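Local coordinates for protein YJHT (PDB 2UVK) that converts the alpha-anomer of N-acetylneuraminate to the beta-anomer, acting as a homodimeric sialic acid mutarotase with a Kelch beta-propeller fold, at residues Pro9-Thr14 / Gly323-Gly328; Gly193-Asn198 / Gly246-Ser251; Gly242-Phe247 / Arg307-Ser312. All coordinates share one frame; numbering follows the deposited sequence.

Contact 1: residues Pro9-Thr14 / Gly323-Gly328; sequences PFKSGT and GGETAG
Lys-11 lays the aliphatic part of its side chain across Glu-325. Its CD meets Glu-325 OE1 at 3.5 Å, and the two chains cross obliquely. Lys-11 CG sits between the backbone N and the carbonyl carbon (chi1 68°), and from there the extended chain carries CD past Glu-325 CB and CG. The contact is therefore made by the shaft of the lysine rather than by its charge. Lys-11 NZ stays 4.0 Å from Glu-325 OE1, beyond a salt bridge, although the opposite charges would still attract. NZ instead hydrogen-bonds to Gly-329 O, and Glu-325 OE2 is held by Tyr-285 OH. At the start of the side chain, Lys-11 CB rests 3.5 Å from Gly-324 O.

The backbones meet at the base of this pair. Gly-324 N donates to Phe-10 O over 2.8 Å, with a nearly straight N-H...O angle of 167°. Gly-323 CA adds a CA-H...O contact to Phe-10 O at 3.5 Å. Gly-323 and Gly-324 follow strand 318-322 and form the paired glycines characteristic of Kelch blades. Their place here joins the last four-stranded blade of the propeller to the loop that leads into strand 14-18 of the first. A CB on Gly-323 would run into Phe-10 O, and the backbone of Gly-324 would force a CB against the preceding carbonyl. An alanine in place of Lys-11 would probably open a gap beside the Glu-325 side chain and leave Gly-329 O without its ammonium partner. Phe-10 has CG anti to the backbone N (chi1 -178°). Its ring comes near Gly-323 CA and also packs on Ala-29.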
# COMPACT_ATOMS: atom_id res chain seq x y z
N PRO B 9 8.43 -25.72 20.46
CA PRO B 9 8.12 -24.38 20.99
C PRO B 9 7.54 -23.51 19.90
O PRO B 9 8.00 -23.53 18.78
CB PRO B 9 9.49 -23.86 21.46
CG PRO B 9 10.30 -25.12 21.72
CD PRO B 9 9.85 -26.09 20.70
N PHE B 10 6.48 -22.77 20.24
CA PHE B 10 5.54 -22.27 19.23
C PHE B 10 5.14 -20.81 19.44
O PHE B 10 4.12 -20.50 20.06
CB PHE B 10 4.30 -23.19 19.23
CG PHE B 10 3.28 -22.83 18.20
CD1 PHE B 10 1.95 -22.62 18.56
CD2 PHE B 10 3.61 -22.75 16.86
CE1 PHE B 10 1.00 -22.27 17.62
CE2 PHE B 10 2.66 -22.42 15.92
CZ PHE B 10 1.33 -22.18 16.32
N LYS B 11 5.94 -19.91 18.88
CA LYS B 11 5.67 -18.48 18.94
C LYS B 11 5.53 -17.91 17.55
O LYS B 11 6.12 -18.43 16.60
CB LYS B 11 6.78 -17.72 19.70
CG LYS B 11 8.16 -17.68 19.00
CD LYS B 11 9.16 -16.93 19.85
CE LYS B 11 10.51 -16.91 19.17
NZ LYS B 11 11.55 -16.13 19.94
N SER B 12 4.75 -16.83 17.41
CA SER B 12 4.59 -16.12 16.15
C SER B 12 3.90 -16.93 15.06
O SER B 12 3.92 -16.54 13.88
CB SER B 12 5.95 -15.61 15.65
OG SER B 12 6.72 -15.08 16.71
N GLY B 13 3.22 -18.01 15.47
CA GLY B 13 2.53 -18.88 14.53
C GLY B 13 1.10 -18.45 14.30
O GLY B 13 0.70 -17.36 14.72
N THR B 14 0.33 -19.35 13.70
CA THR B 14 -1.07 -19.06 13.42
C THR B 14 -1.87 -20.35 13.58
O THR B 14 -1.32 -21.40 13.75
CB THR B 14 -1.23 -18.46 12.01
OG1 THR B 14 -2.60 -18.06 11.78
CG2 THR B 14 -0.77 -19.42 10.92
N GLY B 323 0.58 -21.79 22.86
CA GLY B 323 1.96 -21.32 22.63
C GLY B 323 2.15 -19.85 22.97
O GLY B 323 1.47 -19.29 23.82
N GLY B 324 3.10 -19.25 22.30
CA GLY B 324 3.49 -17.89 22.56
C GLY B 324 4.95 -17.76 22.95
O GLY B 324 5.70 -18.72 22.89
N GLU B 325 5.30 -16.56 23.37
CA GLU B 325 6.65 -16.15 23.77
C GLU B 325 6.53 -15.54 25.16
O GLU B 325 5.56 -14.83 25.47
CB GLU B 325 7.12 -15.11 22.76
CG GLU B 325 8.53 -14.57 22.89
CD GLU B 325 8.71 -13.40 21.96
OE1 GLU B 325 8.54 -13.57 20.74
OE2 GLU B 325 9.00 -12.29 22.44
N THR B 326 7.52 -15.81 26.01
CA THR B 326 7.56 -15.30 27.37
C THR B 326 8.84 -14.46 27.55
O THR B 326 9.52 -14.18 26.58
CB THR B 326 7.44 -16.48 28.39
OG1 THR B 326 8.52 -17.41 28.20
CG2 THR B 326 6.11 -17.24 28.20
N ALA B 327 9.13 -14.02 28.77
CA ALA B 327 10.35 -13.22 29.06
C ALA B 327 11.61 -13.79 28.41
O ALA B 327 11.81 -15.00 28.39
CB ALA B 327 10.54 -13.09 30.55
N GLY B 328 12.45 -12.92 27.85
CA GLY B 328 13.68 -13.35 27.15
C GLY B 328 13.42 -13.85 25.73
O GLY B 328 14.31 -14.42 25.09

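Contact 2: residues Gly193-Asn198 / Gly246-Ser251; sequences GAAVVN and GFAGIS
Gly-193 O accepts a hydrogen bond from a water at 2.9 Å and a second one from the backbone N of Gly-245. The same water takes the N-H of Gly-246 at 3.0 Å, and so bridges the two segments. Further along, another water donates to both Ala-248 O and, at 2.8 Å, Val-196 O. No direct hydrogen bond crosses between 193-198 and 246-251.

The strands 195-198 and 247-251 run in the same direction, 19° apart, with axes 6.1 Å from each other at closest approach. Each is the first strand of its own antiparallel four-stranded sheet. This is the arrangement of a beta-propeller, in which the first strands of neighbouring blades lie side by side around the central axis.

Apolar side chains pack between them. Val-197 does most of the touching. Its CG1 is anti to the backbone N (chi1 179°) and lies 4.0 Å from Ile-250 CB. Its CG2 presses on Ala-248 CB at 3.4 Å, tighter than usual for two carbons, and it also reaches the backbone N of Gly-249. Ala-195 CB completes the row, 3.8 Å from Ala-248 CB and close to Gly-246 O. Leu-255, on the next strand of the second blade, backs both Val-197 and Ile-250. At the start of the contact, Gly-193 lies near Glu-209, the predicted proton acceptor.

The chemistry is thus divided. Ala-195 bonds to Ile-206 and Val-197 to Trp-204 within one blade, and Phe-247 to Ala-258 within the other. Methyl groups pack the two blades together, while water links backbone polar groups that the strands are too far apart to pair directly.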
# COMPACT_ATOMS: atom_id res chain seq x y z
N GLY B 193 -0.17 -6.09 14.98
CA GLY B 193 -0.21 -6.87 16.19
C GLY B 193 -1.37 -6.60 17.13
O GLY B 193 -1.32 -6.95 18.31
N ALA B 194 -2.45 -6.04 16.60
CA ALA B 194 -3.70 -5.96 17.37
C ALA B 194 -4.23 -7.39 17.53
O ALA B 194 -3.86 -8.31 16.77
CB ALA B 194 -4.73 -5.08 16.67
N ALA B 195 -5.06 -7.58 18.56
CA ALA B 195 -5.79 -8.81 18.76
C ALA B 195 -7.18 -8.59 18.20
O ALA B 195 -7.77 -7.53 18.42
CB ALA B 195 -5.84 -9.18 20.22
N VAL B 196 -7.71 -9.57 17.48
CA VAL B 196 -9.08 -9.48 16.92
C VAL B 196 -10.02 -10.48 17.57
O VAL B 196 -9.64 -11.60 17.89
CB VAL B 196 -9.07 -9.67 15.39
CG1 VAL B 196 -8.52 -11.02 14.99
CG2 VAL B 196 -10.48 -9.46 14.77
N VAL B 197 -11.27 -10.04 17.79
CA VAL B 197 -12.36 -10.95 18.15
C VAL B 197 -13.57 -10.60 17.28
O VAL B 197 -13.85 -9.43 17.08
CB VAL B 197 -12.76 -10.87 19.65
CG1 VAL B 197 -13.93 -11.83 19.94
CG2 VAL B 197 -11.60 -11.20 20.55
N ASN B 198 -14.26 -11.63 16.79
CA ASN B 198 -15.47 -11.46 15.97
C ASN B 198 -16.62 -12.25 16.60
O ASN B 198 -16.44 -13.38 17.01
CB ASN B 198 -15.25 -11.99 14.54
CG ASN B 198 -16.56 -12.13 13.77
OD1 ASN B 198 -17.15 -13.23 13.71
ND2 ASN B 198 -17.04 -11.02 13.22
N GLY B 246 -1.18 -9.48 21.99
CA GLY B 246 -2.07 -10.02 23.00
C GLY B 246 -3.02 -11.10 22.47
O GLY B 246 -3.16 -11.28 21.26
N PHE B 247 -3.68 -11.78 23.41
CA PHE B 247 -4.63 -12.86 23.13
C PHE B 247 -6.06 -12.38 23.39
O PHE B 247 -6.30 -11.58 24.30
CB PHE B 247 -4.34 -14.04 24.04
CG PHE B 247 -2.96 -14.61 23.87
CD1 PHE B 247 -2.73 -15.66 23.00
CD2 PHE B 247 -1.90 -14.10 24.61
CE1 PHE B 247 -1.47 -16.17 22.85
CE2 PHE B 247 -0.64 -14.61 24.43
CZ PHE B 247 -0.44 -15.66 23.58
N ALA B 248 -7.01 -12.91 22.62
CA ALA B 248 -8.39 -12.42 22.80
C ALA B 248 -9.43 -13.38 22.31
O ALA B 248 -9.21 -14.16 21.39
CB ALA B 248 -8.56 -11.07 22.13
N GLY B 249 -10.57 -13.38 23.00
CA GLY B 249 -11.68 -14.21 22.63
C GLY B 249 -12.92 -13.74 23.34
O GLY B 249 -12.93 -12.71 24.01
N ILE B 250 -14.00 -14.47 23.15
CA ILE B 250 -15.25 -14.05 23.73
C ILE B 250 -15.70 -15.20 24.58
O ILE B 250 -15.50 -16.36 24.22
CB ILE B 250 -16.26 -13.61 22.63
CG1 ILE B 250 -17.51 -12.98 23.25
CG2 ILE B 250 -16.59 -14.77 21.69
CD1 ILE B 250 -18.13 -11.90 22.37
N SER B 251 -16.25 -14.89 25.75
CA SER B 251 -16.72 -15.90 26.68
C SER B 251 -18.08 -15.46 27.15
O SER B 251 -18.20 -14.50 27.92
CB SER B 251 -15.75 -16.06 27.85
OG SER B 251 -16.05 -17.22 28.61
O HOH W 1 -2.54 -7.00 20.93
O HOH W 2 -2.14 -10.16 18.80
O HOH W 3 -7.68 -13.06 19.25

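Contact 3: residues Gly242-Phe247 / Arg307-Ser312; sequences GVAGGF and RAYGVS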
# COMPACT_ATOMS: atom_id res chain seq x y z
N GLY B 242 -0.44 0.29 26.23
CA GLY B 242 -0.95 -0.72 25.30
C GLY B 242 0.05 -1.85 25.18
O GLY B 242 1.17 -1.77 25.68
N VAL B 243 -0.40 -2.93 24.56
CA VAL B 243 0.47 -4.05 24.20
C VAL B 243 0.30 -4.36 22.72
O VAL B 243 -0.58 -3.84 22.05
CB VAL B 243 0.15 -5.32 25.02
CG1 VAL B 243 0.40 -5.07 26.51
CG2 VAL B 243 -1.27 -5.79 24.74
N ALA B 244 1.16 -5.24 22.23
CA ALA B 244 0.93 -5.87 20.95
C ALA B 244 1.11 -7.39 21.13
O ALA B 244 1.75 -7.84 22.08
CB ALA B 244 1.85 -5.33 19.90
N GLY B 245 0.52 -8.17 20.24
CA GLY B 245 0.61 -9.61 20.35
C GLY B 245 -0.16 -10.20 21.51
O GLY B 245 0.14 -11.29 21.99
N GLY B 246 -1.18 -9.48 21.99
CA GLY B 246 -2.07 -10.02 23.00
C GLY B 246 -3.02 -11.10 22.47
O GLY B 246 -3.16 -11.28 21.26
N PHE B 247 -3.68 -11.78 23.41
CA PHE B 247 -4.63 -12.86 23.13
C PHE B 247 -6.06 -12.38 23.39
O PHE B 247 -6.30 -11.58 24.30
CB PHE B 247 -4.34 -14.04 24.04
CG PHE B 247 -2.96 -14.61 23.87
CD1 PHE B 247 -2.73 -15.66 23.00
CD2 PHE B 247 -1.90 -14.10 24.61
CE1 PHE B 247 -1.47 -16.17 22.85
CE2 PHE B 247 -0.64 -14.61 24.43
CZ PHE B 247 -0.44 -15.66 23.58
N ARG B 307 2.99 -13.38 28.55
CA ARG B 307 2.94 -14.16 27.31
C ARG B 307 2.40 -13.27 26.19
O ARG B 307 1.46 -12.51 26.42
CB ARG B 307 2.03 -15.39 27.48
CG ARG B 307 2.02 -16.36 26.31
CD ARG B 307 0.88 -17.36 26.42
NE ARG B 307 1.02 -18.21 27.60
CZ ARG B 307 1.16 -19.54 27.60
NH1 ARG B 307 1.14 -20.27 26.49
NH2 ARG B 307 1.28 -20.17 28.76
N ALA B 308 2.98 -13.40 25.01
CA ALA B 308 2.55 -12.70 23.81
C ALA B 308 2.82 -13.59 22.59
O ALA B 308 3.55 -14.59 22.70
CB ALA B 308 3.28 -11.35 23.67
N TYR B 309 2.25 -13.21 21.46
CA TYR B 309 2.54 -13.83 20.16
C TYR B 309 2.39 -15.34 20.15
O TYR B 309 3.33 -16.10 19.87
CB TYR B 309 3.93 -13.41 19.67
CG TYR B 309 4.03 -11.91 19.50
CD1 TYR B 309 3.40 -11.27 18.45
CD2 TYR B 309 4.73 -11.13 20.42
CE1 TYR B 309 3.48 -9.89 18.30
CE2 TYR B 309 4.83 -9.76 20.28
CZ TYR B 309 4.20 -9.14 19.21
OH TYR B 309 4.28 -7.77 19.04
N GLY B 310 1.19 -15.75 20.50
CA GLY B 310 0.72 -17.12 20.32
C GLY B 310 -0.56 -17.15 19.49
O GLY B 310 -0.82 -16.25 18.71
N VAL B 311 -1.29 -18.25 19.64
CA VAL B 311 -2.56 -18.45 18.94
C VAL B 311 -3.76 -18.37 19.91
O VAL B 311 -3.69 -18.88 21.00
CB VAL B 311 -2.56 -19.80 18.19
CG1 VAL B 311 -3.97 -20.15 17.68
CG2 VAL B 311 -1.52 -19.76 17.07
N SER B 312 -4.77 -17.61 19.51
CA SER B 312 -6.03 -17.46 20.26
C SER B 312 -7.13 -18.13 19.46
O SER B 312 -7.29 -17.81 18.29
CB SER B 312 -6.40 -15.98 20.39
OG SER B 312 -5.59 -15.26 21.27
O HOH W 4 -0.86 -13.56 20.50
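Phe-247 drives its ring into the turn formed by Arg-307 to Gly-310. Its CG is anti to the carbonyl carbon (chi1 -59°), and from there the ring reaches that backbone. Ring atom CZ meets Arg-307 CD at 3.6 Å, and CE1 meets Gly-310 CA at 3.5 Å. The arginine chain crosses the phenylalanine at about a right angle, with the guanidinium plane turned 73° from the ring. At the ring edge, near its plane, Ser-312 OG lies 3.4 Å from CD1. A water sits above one face, offset toward the rim.

The backbone is joined beside this ring. Tyr-309 N donates to Gly-245 O over 2.9 Å, in the carbonyl plane and on a lone pair. The water over the phenylalanine bonds to the same oxygen, probably as donor, and accepts from Gly-310 N at 3.0 Å. Gly-245 CA points a CH-pi contact at the tyrosine ring, 3.8 Å from its centroid, in the conformer described. The positive phi of Gly-245 favours glycine.

The outer shell holds these groups. Arg-307 makes a salt bridge from NH2 to Asp-334 and a bond from NH1 to Gly-323 O. Ser-312 OG is bonded to Ala-248 N, consistent with the hydroxyl staying beside the ring. Ala-244, which touches Tyr-309 OH with its CB, lies about 4 Å from Glu-209, the predicted proton acceptor, side chain to side chain.

Both segments lead into first strands of neighbouring propeller blades, 247-251 and 311-315. Ile-321, on strand 318-322 next to strand 311-315 in its sheet, packs against both Phe-247 and Arg-307.

How the contacts relate
All three contacts join neighbouring blades of one propeller, at successive places round the ring. Contact 1 is the most buried, yet lies farthest from the chain centre, between the last blade and the first. Contacts 2 and 3 are partly buried and more central. They share Gly-246 and Phe-247, so strand 247-251 and its lead-in meet a different blade in each. Contact 2 pairs strands through methyl groups and water. Contacts 1 and 3 join mainly loops leading into or out of strands, each with one direct backbone bond, and add charged or aromatic side chains. Contacts 1 and 3 also touch: Glu-325 N probably bonds to Ala-308 O, and Phe-10 packs on Val-311.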